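Local coordinates for putative translational inhibitor protein (Yersinia pestis, PDB 5V4D) that is of unknown function but belongs to the Rid (YjgF-like) family and probably deaminates reactive enamine or imine intermediates, at residues Asn59-Leu64 / Ala95-Gly100; Gln89-Tyr94 / Pro104-Val109. All coordinates share one frame; numbering follows the deposited sequence.

Interaction 1 of 2, residues Asn59-Leu64 / Ala95-Gly100; sequences NIDAVL and ADYFKG. With CA (calcium ion), chain H.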
ATOM      1  N   ASN A  59     -15.428  -8.945  -8.120  1.00 14.30           N
ATOM      2  CA  ASN A  59     -15.190  -7.630  -8.714  1.00 13.73           C
ATOM      3  C   ASN A  59     -13.765  -7.521  -9.237  1.00 14.49           C
ATOM      4  O   ASN A  59     -13.537  -7.019 -10.345  1.00 15.44           O
ATOM      5  CB  ASN A  59     -15.465  -6.518  -7.677  1.00 14.05           C
ATOM      6  CG  ASN A  59     -16.932  -6.419  -7.305  1.00 15.29           C
ATOM      7  OD1 ASN A  59     -17.777  -6.997  -7.974  1.00 16.00           O
ATOM      8  ND2 ASN A  59     -17.240  -5.663  -6.250  1.00 16.96           N
ATOM      9  N   ILE A  60     -12.799  -8.010  -8.466  1.00 14.14           N
ATOM     10  CA  ILE A  60     -11.414  -8.062  -8.939  1.00 15.90           C
ATOM     11  C   ILE A  60     -11.309  -8.894 -10.208  1.00 14.81           C
ATOM     12  O   ILE A  60     -10.671  -8.483 -11.170  1.00 16.35           O
ATOM     13  CB  ILE A  60     -10.486  -8.625  -7.846  1.00 15.38           C
ATOM     14  CG1 ILE A  60     -10.338  -7.613  -6.699  1.00 13.90           C
ATOM     15  CG2 ILE A  60      -9.106  -9.054  -8.450  1.00 15.24           C
ATOM     16  CD1 ILE A  60      -9.724  -8.241  -5.388  1.00 15.46           C
ATOM     17  N   ASP A  61     -11.923 -10.073 -10.223  1.00 13.43           N
ATOM     18  CA  ASP A  61     -11.836 -10.916 -11.408  1.00 14.91           C
ATOM     19  C   ASP A  61     -12.344 -10.177 -12.644  1.00 16.70           C
ATOM     20  O   ASP A  61     -11.741 -10.264 -13.718  1.00 17.98           O
ATOM     21  CB  ASP A  61     -12.621 -12.208 -11.164  1.00 14.59           C
ATOM     22  CG  ASP A  61     -12.196 -13.301 -12.100  1.00 18.95           C
ATOM     23  OD1 ASP A  61     -11.085 -13.812 -11.881  1.00 20.96           O
ATOM     24  OD2 ASP A  61     -12.994 -13.683 -12.990  1.00 22.91           O
ATOM     25  N   ALA A  62     -13.460  -9.445 -12.515  1.00 14.49           N
ATOM     26  CA  ALA A  62     -13.991  -8.705 -13.664  1.00 15.71           C
ATOM     27  C   ALA A  62     -12.982  -7.695 -14.208  1.00 15.25           C
ATOM     28  O   ALA A  62     -12.900  -7.484 -15.435  1.00 17.24           O
ATOM     29  CB  ALA A  62     -15.293  -7.983 -13.286  1.00 16.69           C
ATOM     30  N   VAL A  63     -12.255  -7.017 -13.312  1.00 14.40           N
ATOM     31  CA  VAL A  63     -11.263  -6.041 -13.729  1.00 14.93           C
ATOM     32  C   VAL A  63     -10.117  -6.729 -14.457  1.00 16.20           C
ATOM     33  O   VAL A  63      -9.706  -6.297 -15.539  1.00 17.97           O
ATOM     34  CB  VAL A  63     -10.770  -5.260 -12.501  1.00 14.78           C
ATOM     35  CG1 VAL A  63      -9.545  -4.385 -12.883  1.00 16.02           C
ATOM     36  CG2 VAL A  63     -11.923  -4.448 -11.970  1.00 17.54           C
ATOM     37  N   LEU A  64      -9.652  -7.864 -13.926  1.00 15.15           N
ATOM     38  CA  LEU A  64      -8.588  -8.613 -14.583  1.00 16.42           C
ATOM     39  C   LEU A  64      -9.015  -9.032 -15.988  1.00 16.14           C
ATOM     40  O   LEU A  64      -8.257  -8.876 -16.949  1.00 17.02           O
ATOM     41  CB  LEU A  64      -8.257  -9.854 -13.768  1.00 14.46           C
ATOM     42  CG  LEU A  64      -7.747  -9.582 -12.360  1.00 16.63           C
ATOM     43  CD1 LEU A  64      -7.515 -10.932 -11.656  1.00 19.80           C
ATOM     44  CD2 LEU A  64      -6.486  -8.707 -12.404  1.00 19.49           C
ATOM     45  N   ALA A  95      -8.391 -18.070  -0.472  1.00 14.07           N
ATOM     46  CA  ALA A  95      -7.626 -19.234  -0.904  1.00 14.23           C
ATOM     47  C   ALA A  95      -8.331 -19.972  -2.030  1.00 15.53           C
ATOM     48  O   ALA A  95      -7.680 -20.441  -2.962  1.00 17.97           O
ATOM     49  CB  ALA A  95      -7.419 -20.175   0.292  1.00 13.93           C
ATOM     50  N   ASP A  96      -9.657 -20.119  -1.930  1.00 16.18           N
ATOM     51  CA  ASP A  96     -10.435 -20.768  -2.977  1.00 17.41           C
ATOM     52  C   ASP A  96     -10.203 -20.074  -4.305  1.00 15.41           C
ATOM     53  O   ASP A  96      -9.991 -20.727  -5.339  1.00 17.88           O
ATOM     54  CB  ASP A  96     -11.925 -20.741  -2.647  1.00 19.50           C
ATOM     55  CG  ASP A  96     -12.292 -21.439  -1.328  1.00 21.19           C
ATOM     56  OD1 ASP A  96     -11.466 -22.149  -0.725  1.00 18.77           O
ATOM     57  OD2 ASP A  96     -13.477 -21.230  -0.938  1.00 23.12           O
ATOM     58  N   TYR A  97     -10.262 -18.748  -4.291  1.00 14.81           N
ATOM     59  CA  TYR A  97     -10.107 -17.968  -5.518  1.00 16.56           C
ATOM     60  C   TYR A  97      -8.735 -18.186  -6.127  1.00 17.05           C
ATOM     61  O   TYR A  97      -8.593 -18.315  -7.356  1.00 18.08           O
ATOM     62  CB  TYR A  97     -10.300 -16.472  -5.186  1.00 14.68           C
ATOM     63  CG  TYR A  97     -10.166 -15.553  -6.376  1.00 17.37           C
ATOM     64  CD1 TYR A  97     -11.123 -15.569  -7.403  1.00 17.30           C
ATOM     65  CD2 TYR A  97      -9.087 -14.667  -6.472  1.00 16.56           C
ATOM     66  CE1 TYR A  97     -11.001 -14.717  -8.509  1.00 20.44           C
ATOM     67  CE2 TYR A  97      -8.964 -13.807  -7.541  1.00 19.02           C
ATOM     68  CZ  TYR A  97      -9.924 -13.839  -8.568  1.00 20.25           C
ATOM     69  OH  TYR A  97      -9.766 -12.993  -9.653  1.00 17.78           O
ATOM     70  N   PHE A  98      -7.702 -18.253  -5.282  1.00 14.24           N
ATOM     71  CA  PHE A  98      -6.339 -18.358  -5.794  1.00 18.22           C
ATOM     72  C   PHE A  98      -5.826 -19.793  -5.893  1.00 18.34           C
ATOM     73  O   PHE A  98      -4.674 -19.993  -6.291  1.00 18.77           O
ATOM     74  CB  PHE A  98      -5.387 -17.524  -4.918  1.00 17.41           C
ATOM     75  CG  PHE A  98      -5.464 -16.056  -5.207  1.00 14.50           C
ATOM     76  CD1 PHE A  98      -4.948 -15.560  -6.403  1.00 17.00           C
ATOM     77  CD2 PHE A  98      -6.052 -15.185  -4.319  1.00 17.29           C
ATOM     78  CE1 PHE A  98      -5.017 -14.187  -6.715  1.00 15.23           C
ATOM     79  CE2 PHE A  98      -6.157 -13.824  -4.596  1.00 16.69           C
ATOM     80  CZ  PHE A  98      -5.608 -13.308  -5.796  1.00 16.14           C
ATOM     81  N   LYS A  99      -6.651 -20.796  -5.596  1.00 18.67           N
ATOM     82  CA  LYS A  99      -6.174 -22.178  -5.614  1.00 17.26           C
ATOM     83  C   LYS A  99      -5.557 -22.528  -6.970  1.00 18.95           C
ATOM     84  O   LYS A  99      -6.087 -22.157  -8.027  1.00 21.07           O
ATOM     85  CB  LYS A  99      -7.322 -23.137  -5.292  1.00 20.21           C
ATOM     86  CG  LYS A  99      -6.850 -24.601  -5.237  1.00 25.85           C
ATOM     87  CD  LYS A  99      -7.889 -25.578  -4.721  1.00 35.84           C
ATOM     88  CE  LYS A  99      -7.268 -26.987  -4.600  1.00 37.26           C
ATOM     89  NZ  LYS A  99      -8.081 -27.936  -3.789  1.00 42.22           N
ATOM     90  N   GLY A 100      -4.410 -23.196  -6.925  1.00 21.01           N
ATOM     91  CA  GLY A 100      -3.724 -23.639  -8.127  1.00 21.54           C
ATOM     92  C   GLY A 100      -2.811 -22.610  -8.750  1.00 25.08           C
ATOM     93  O   GLY A 100      -2.129 -22.926  -9.732  1.00 34.50           O
TER
HETATM   94 CA    CA H 202     -11.449 -22.610   1.601  1.00 18.38          CA
HETATM   95  O   HOH W   1     -13.769 -22.035   1.590  1.00 25.08           O
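The phenol ring of Tyr-97 meets Asp-61 at its edge, near the ring plane, with the carboxylate turned almost perpendicular to the ring (planes 87° apart). At the other side of the rim, by Tyr-97 CD2, CE2 of Phe-98 lies in the ring plane; the face of Phe-98 in turn receives Tyr-97 CD2, 3.6 Å above the plane and displaced toward the rim. Lys-71 adds a cation-pi contact to the Tyr-97 ring.

Helices 49-66 and 87-98 of the alpha-beta fold are joined here mainly by one long side chain. With CG anti to the backbone N (chi1 -180°), Tyr-97 stretches from its own helix to the other, and its hydroxyl donates a 2.7 Å hydrogen bond from OH to Asp-61 OD1, taken up by the anti lone pair of that oxygen. Asp-61 also lies close through its methylene, with CB 3.3 Å from Tyr-97 OH. Leu-64 CD1 comes to 3.7 Å from Tyr-97 OH, approaching from the opposite direction, while Ile-60 CG2 stands farther off. Ile-60 turns on to Ile-122 and Val-124, and Leu-64 to Ile-74, linking the helix to the sheet beneath.

Next to Tyr-97, Asp-96, which takes no part in this contact, binds a calcium ion through OD1 at 2.4 Å. A water bound to the same ion donates to Asp-96 OD2.

The hydroxyl thus sits between a carboxylate and two aliphatic side chains, spending its proton on Asp-61. The lysine on the ring probably strengthens the phenol as a donor, and the hydrogen bond probably helps stabilise the negative charge of the partly exposed aspartate.

Interaction 2 of 2, residues Gln89-Tyr94 / Pro104-Val109; sequences QVNDIY and PARSTV. With CA (calcium ion), chain H; ACY (acetic acid), chain G.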
ATOM      1  N   GLN A  89     -11.939 -16.029   8.047  1.00 15.75           N
ATOM      2  CA  GLN A  89     -13.035 -16.199   7.103  1.00 15.73           C
ATOM      3  C   GLN A  89     -12.697 -15.591   5.749  1.00 14.58           C
ATOM      4  O   GLN A  89     -13.073 -16.143   4.712  1.00 17.71           O
ATOM      5  CB  GLN A  89     -14.311 -15.575   7.644  1.00 15.92           C
ATOM      6  CG  GLN A  89     -14.928 -16.479   8.707  1.00 17.37           C
ATOM      7  CD  GLN A  89     -15.986 -15.738   9.492  1.00 19.48           C
ATOM      8  OE1 GLN A  89     -15.669 -14.960  10.430  1.00 24.61           O
ATOM      9  NE2 GLN A  89     -17.241 -15.944   9.123  1.00 21.08           N
ATOM     10  N   VAL A  90     -11.985 -14.453   5.739  1.00 13.70           N
ATOM     11  CA  VAL A  90     -11.524 -13.904   4.464  1.00 14.31           C
ATOM     12  C   VAL A  90     -10.569 -14.873   3.798  1.00 15.48           C
ATOM     13  O   VAL A  90     -10.705 -15.167   2.605  1.00 15.82           O
ATOM     14  CB  VAL A  90     -10.864 -12.527   4.668  1.00 14.13           C
ATOM     15  CG1 VAL A  90     -10.142 -12.054   3.386  1.00 17.16           C
ATOM     16  CG2 VAL A  90     -11.954 -11.492   5.123  1.00 14.26           C
ATOM     17  N   ASN A  91      -9.562 -15.337   4.552  1.00 15.97           N
ATOM     18  CA  ASN A  91      -8.543 -16.250   4.008  1.00 14.24           C
ATOM     19  C   ASN A  91      -9.171 -17.502   3.417  1.00 16.32           C
ATOM     20  O   ASN A  91      -8.708 -18.009   2.383  1.00 14.93           O
ATOM     21  CB  ASN A  91      -7.547 -16.649   5.115  1.00 14.74           C
ATOM     22  CG  ASN A  91      -6.574 -15.550   5.444  1.00 19.91           C
ATOM     23  OD1 ASN A  91      -6.321 -14.706   4.616  1.00 23.06           O
ATOM     24  ND2 ASN A  91      -6.019 -15.562   6.664  1.00 21.69           N
ATOM     25  N   ASP A  92     -10.189 -18.049   4.097  1.00 15.00           N
ATOM     26  CA  ASP A  92     -10.776 -19.313   3.645  1.00 14.50           C
ATOM     27  C   ASP A  92     -11.322 -19.177   2.229  1.00 15.90           C
ATOM     28  O   ASP A  92     -11.212 -20.117   1.421  1.00 17.20           O
ATOM     29  CB  ASP A  92     -11.874 -19.727   4.618  1.00 15.45           C
ATOM     30  CG  ASP A  92     -12.108 -21.215   4.638  1.00 16.01           C
ATOM     31  OD1 ASP A  92     -11.456 -21.982   3.847  1.00 18.18           O
ATOM     32  OD2 ASP A  92     -12.975 -21.586   5.457  1.00 22.16           O
ATOM     33  N   ILE A  93     -11.909 -18.023   1.905  1.00 14.70           N
ATOM     34  CA  ILE A  93     -12.478 -17.798   0.569  1.00 14.00           C
ATOM     35  C   ILE A  93     -11.430 -17.294  -0.424  1.00 14.79           C
ATOM     36  O   ILE A  93     -11.441 -17.640  -1.613  1.00 16.85           O
ATOM     37  CB  ILE A  93     -13.651 -16.817   0.712  1.00 17.21           C
ATOM     38  CG1 ILE A  93     -14.776 -17.461   1.550  1.00 18.01           C
ATOM     39  CG2 ILE A  93     -14.160 -16.313  -0.691  1.00 19.15           C
ATOM     40  CD1 ILE A  93     -15.827 -16.450   2.043  1.00 18.88           C
ATOM     41  N   TYR A  94     -10.569 -16.394   0.038  1.00 15.64           N
ATOM     42  CA  TYR A  94      -9.475 -15.914  -0.791  1.00 13.82           C
ATOM     43  C   TYR A  94      -8.637 -17.068  -1.317  1.00 15.39           C
ATOM     44  O   TYR A  94      -8.226 -17.077  -2.486  1.00 16.45           O
ATOM     45  CB  TYR A  94      -8.657 -14.951   0.063  1.00 14.49           C
ATOM     46  CG  TYR A  94      -7.436 -14.282  -0.509  1.00 12.90           C
ATOM     47  CD1 TYR A  94      -7.466 -12.915  -0.795  1.00 15.48           C
ATOM     48  CD2 TYR A  94      -6.224 -14.975  -0.626  1.00 19.14           C
ATOM     49  CE1 TYR A  94      -6.331 -12.273  -1.256  1.00 15.72           C
ATOM     50  CE2 TYR A  94      -5.096 -14.339  -1.092  1.00 18.58           C
ATOM     51  CZ  TYR A  94      -5.160 -12.992  -1.391  1.00 16.47           C
ATOM     52  OH  TYR A  94      -4.022 -12.362  -1.863  1.00 16.28           O
ATOM     53  N   PRO A 104      -0.153 -14.767  -4.429  1.00 17.83           N
ATOM     54  CA  PRO A 104       0.497 -13.455  -4.410  1.00 16.12           C
ATOM     55  C   PRO A 104       1.168 -13.186  -3.069  1.00 14.10           C
ATOM     56  O   PRO A 104       0.778 -13.721  -2.022  1.00 16.38           O
ATOM     57  CB  PRO A 104      -0.674 -12.493  -4.638  1.00 14.67           C
ATOM     58  CG  PRO A 104      -1.698 -13.320  -5.393  1.00 15.18           C
ATOM     59  CD  PRO A 104      -1.594 -14.684  -4.753  1.00 15.59           C
ATOM     60  N   ALA A 105       2.165 -12.301  -3.099  1.00 15.25           N
ATOM     61  CA  ALA A 105       2.592 -11.644  -1.856  1.00 15.98           C
ATOM     62  C   ALA A 105       1.422 -10.826  -1.287  1.00 17.99           C
ATOM     63  O   ALA A 105       0.476 -10.490  -1.994  1.00 15.71           O
ATOM     64  CB  ALA A 105       3.795 -10.741  -2.127  1.00 17.94           C
ATOM     65  N   ARG A 106       1.480 -10.514   0.017  1.00 14.10           N
ATOM     66  CA  ARG A 106       0.265  -9.978   0.651  1.00 15.01           C
ATOM     67  C   ARG A 106       0.620  -9.228   1.918  1.00 14.96           C
ATOM     68  O   ARG A 106       1.611  -9.537   2.569  1.00 14.75           O
ATOM     69  CB  ARG A 106      -0.705 -11.103   1.007  1.00 14.33           C
ATOM     70  CG  ARG A 106      -2.100 -10.557   1.270  1.00 16.47           C
ATOM     71  CD  ARG A 106      -3.034 -11.742   1.391  1.00 18.20           C
ATOM     72  NE  ARG A 106      -2.804 -12.372   2.691  1.00 20.95           N
ATOM     73  CZ  ARG A 106      -3.558 -13.331   3.198  1.00 28.73           C
ATOM     74  NH1 ARG A 106      -4.595 -13.807   2.496  1.00 24.84           N
ATOM     75  NH2 ARG A 106      -3.258 -13.810   4.398  1.00 28.17           N
ATOM     76  N   SER A 107      -0.163  -8.196   2.224  1.00 15.14           N
ATOM     77  CA  SER A 107      -0.221  -7.643   3.580  1.00 14.07           C
ATOM     78  C   SER A 107      -1.677  -7.563   4.008  1.00 14.89           C
ATOM     79  O   SER A 107      -2.545  -7.287   3.184  1.00 15.51           O
ATOM     80  CB  SER A 107       0.404  -6.248   3.636  1.00 19.63           C
ATOM     81  OG  SER A 107       1.803  -6.345   3.291  1.00 20.77           O
ATOM     82  N   THR A 108      -1.919  -7.691   5.319  1.00 15.35           N
ATOM     83  CA  THR A 108      -3.252  -7.623   5.912  1.00 14.51           C
ATOM     84  C   THR A 108      -3.155  -6.691   7.100  1.00 16.45           C
ATOM     85  O   THR A 108      -2.279  -6.872   7.955  1.00 18.60           O
ATOM     86  CB  THR A 108      -3.740  -9.000   6.401  1.00 15.52           C
ATOM     87  OG1 THR A 108      -3.778  -9.906   5.297  1.00 20.30           O
ATOM     88  CG2 THR A 108      -5.178  -8.857   7.042  1.00 17.81           C
ATOM     89  N   VAL A 109      -4.051  -5.711   7.170  1.00 13.59           N
ATOM     90  CA  VAL A 109      -4.078  -4.785   8.308  1.00 12.70           C
ATOM     91  C   VAL A 109      -5.520  -4.506   8.700  1.00 14.45           C
ATOM     92  O   VAL A 109      -6.423  -4.554   7.863  1.00 15.44           O
ATOM     93  CB  VAL A 109      -3.360  -3.437   7.997  1.00 16.06           C
ATOM     94  CG1 VAL A 109      -1.851  -3.681   7.704  1.00 16.16           C
ATOM     95  CG2 VAL A 109      -4.003  -2.672   6.849  1.00 18.97           C
TER
HETATM   96 CA    CA H 202     -11.449 -22.610   1.601  1.00 18.38          CA
HETATM   97  C   ACY G 201      -0.373 -10.857   5.484  1.00 37.31           C
HETATM   98  O   ACY G 201      -0.301 -10.115   6.505  1.00 37.80           O
HETATM   99  OXT ACY G 201      -1.407 -11.074   4.786  1.00 26.73           O
HETATM  100  CH3 ACY G 201       0.905 -11.525   5.029  1.00 26.76           C
HETATM  101  O   HOH W   2      -5.677 -12.011   5.882  1.00 37.08           O
HETATM  102  O   HOH W   3      -1.896 -13.851  -1.430  1.00 16.26           O
HETATM  103  O   HOH W   1     -13.769 -22.035   1.590  1.00 25.08           O
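Residues 89-94 of the helix run roughly antiparallel to strand 105-109, with the CA atoms of Asn-91 and Thr-108 10.3 Å apart, inside the beta-alpha-beta unit formed by strand 74-81, helix 87-98 and strand 105-110. Arg-106 bridges the gap. Its chain is extended until it bends at chi3 (75°), which turns the guanidinium toward Asn-91.

Asn-91 OD1 takes two N-H groups from Arg-106: NH1 at 2.9 Å and, more weakly, NH2. The amide and guanidinium planes are nearly parallel (12° apart), yet NH1 is tilted 32° from the carbonyl plane. Tyr-94 slides past in the opposite direction, and Arg-106 NH1 lies over one face of its ring, toward the rim, in a cation-pi contact with Arg-106 CZ 5.0 Å from the centroid of the Tyr-94 ring. The methylene part of the arginine reaches the phenol end, with Arg-106 CD 3.5 Å from Tyr-94 OH.

So held, the arginine presents NE to an acetate, probably from the crystallisation liquor, with NE 2.8 Å from its OXT. Thr-108 OG1 donates to the same oxygen. A carboxylate bound by this arginine is consistent with the substrate pockets of Rid proteins, which form between subunits. Tyr-19 of the second subunit packs on Arg-106, and Glu-123 of that subunit bonds to Ser-107.

Two waters complete the contact. One, over a face of the guanidinium, donates to both Asn-91 OD1 and Thr-108 OG1. Tyr-94 OH, which is also bonded to Thr-77, gives its proton to the other water at 2.6 Å, and that water in turn donates to Pro-104 O at 2.7 Å.

Going from the N terminus, helix 49-66 comes first, and interaction 1 closes the long loop from it through strand 74-81 to the C-terminal part of helix 87-98. Interaction 2 starts within that loop, at residues 89-94, and ends beyond it on strand 105-110, so the two cross along the chain. Helix 87-98 serves both: its later residues tie it to the neighbouring helix, its middle to the strand outermost in the sheet within this chain. The centres of the two interactions lie about 12 Å apart, and Phe-98 CE1 touches Pro-104 CG at 3.7 Å. One calcium ion also spans them, bound by Asp-92 and Asp-96.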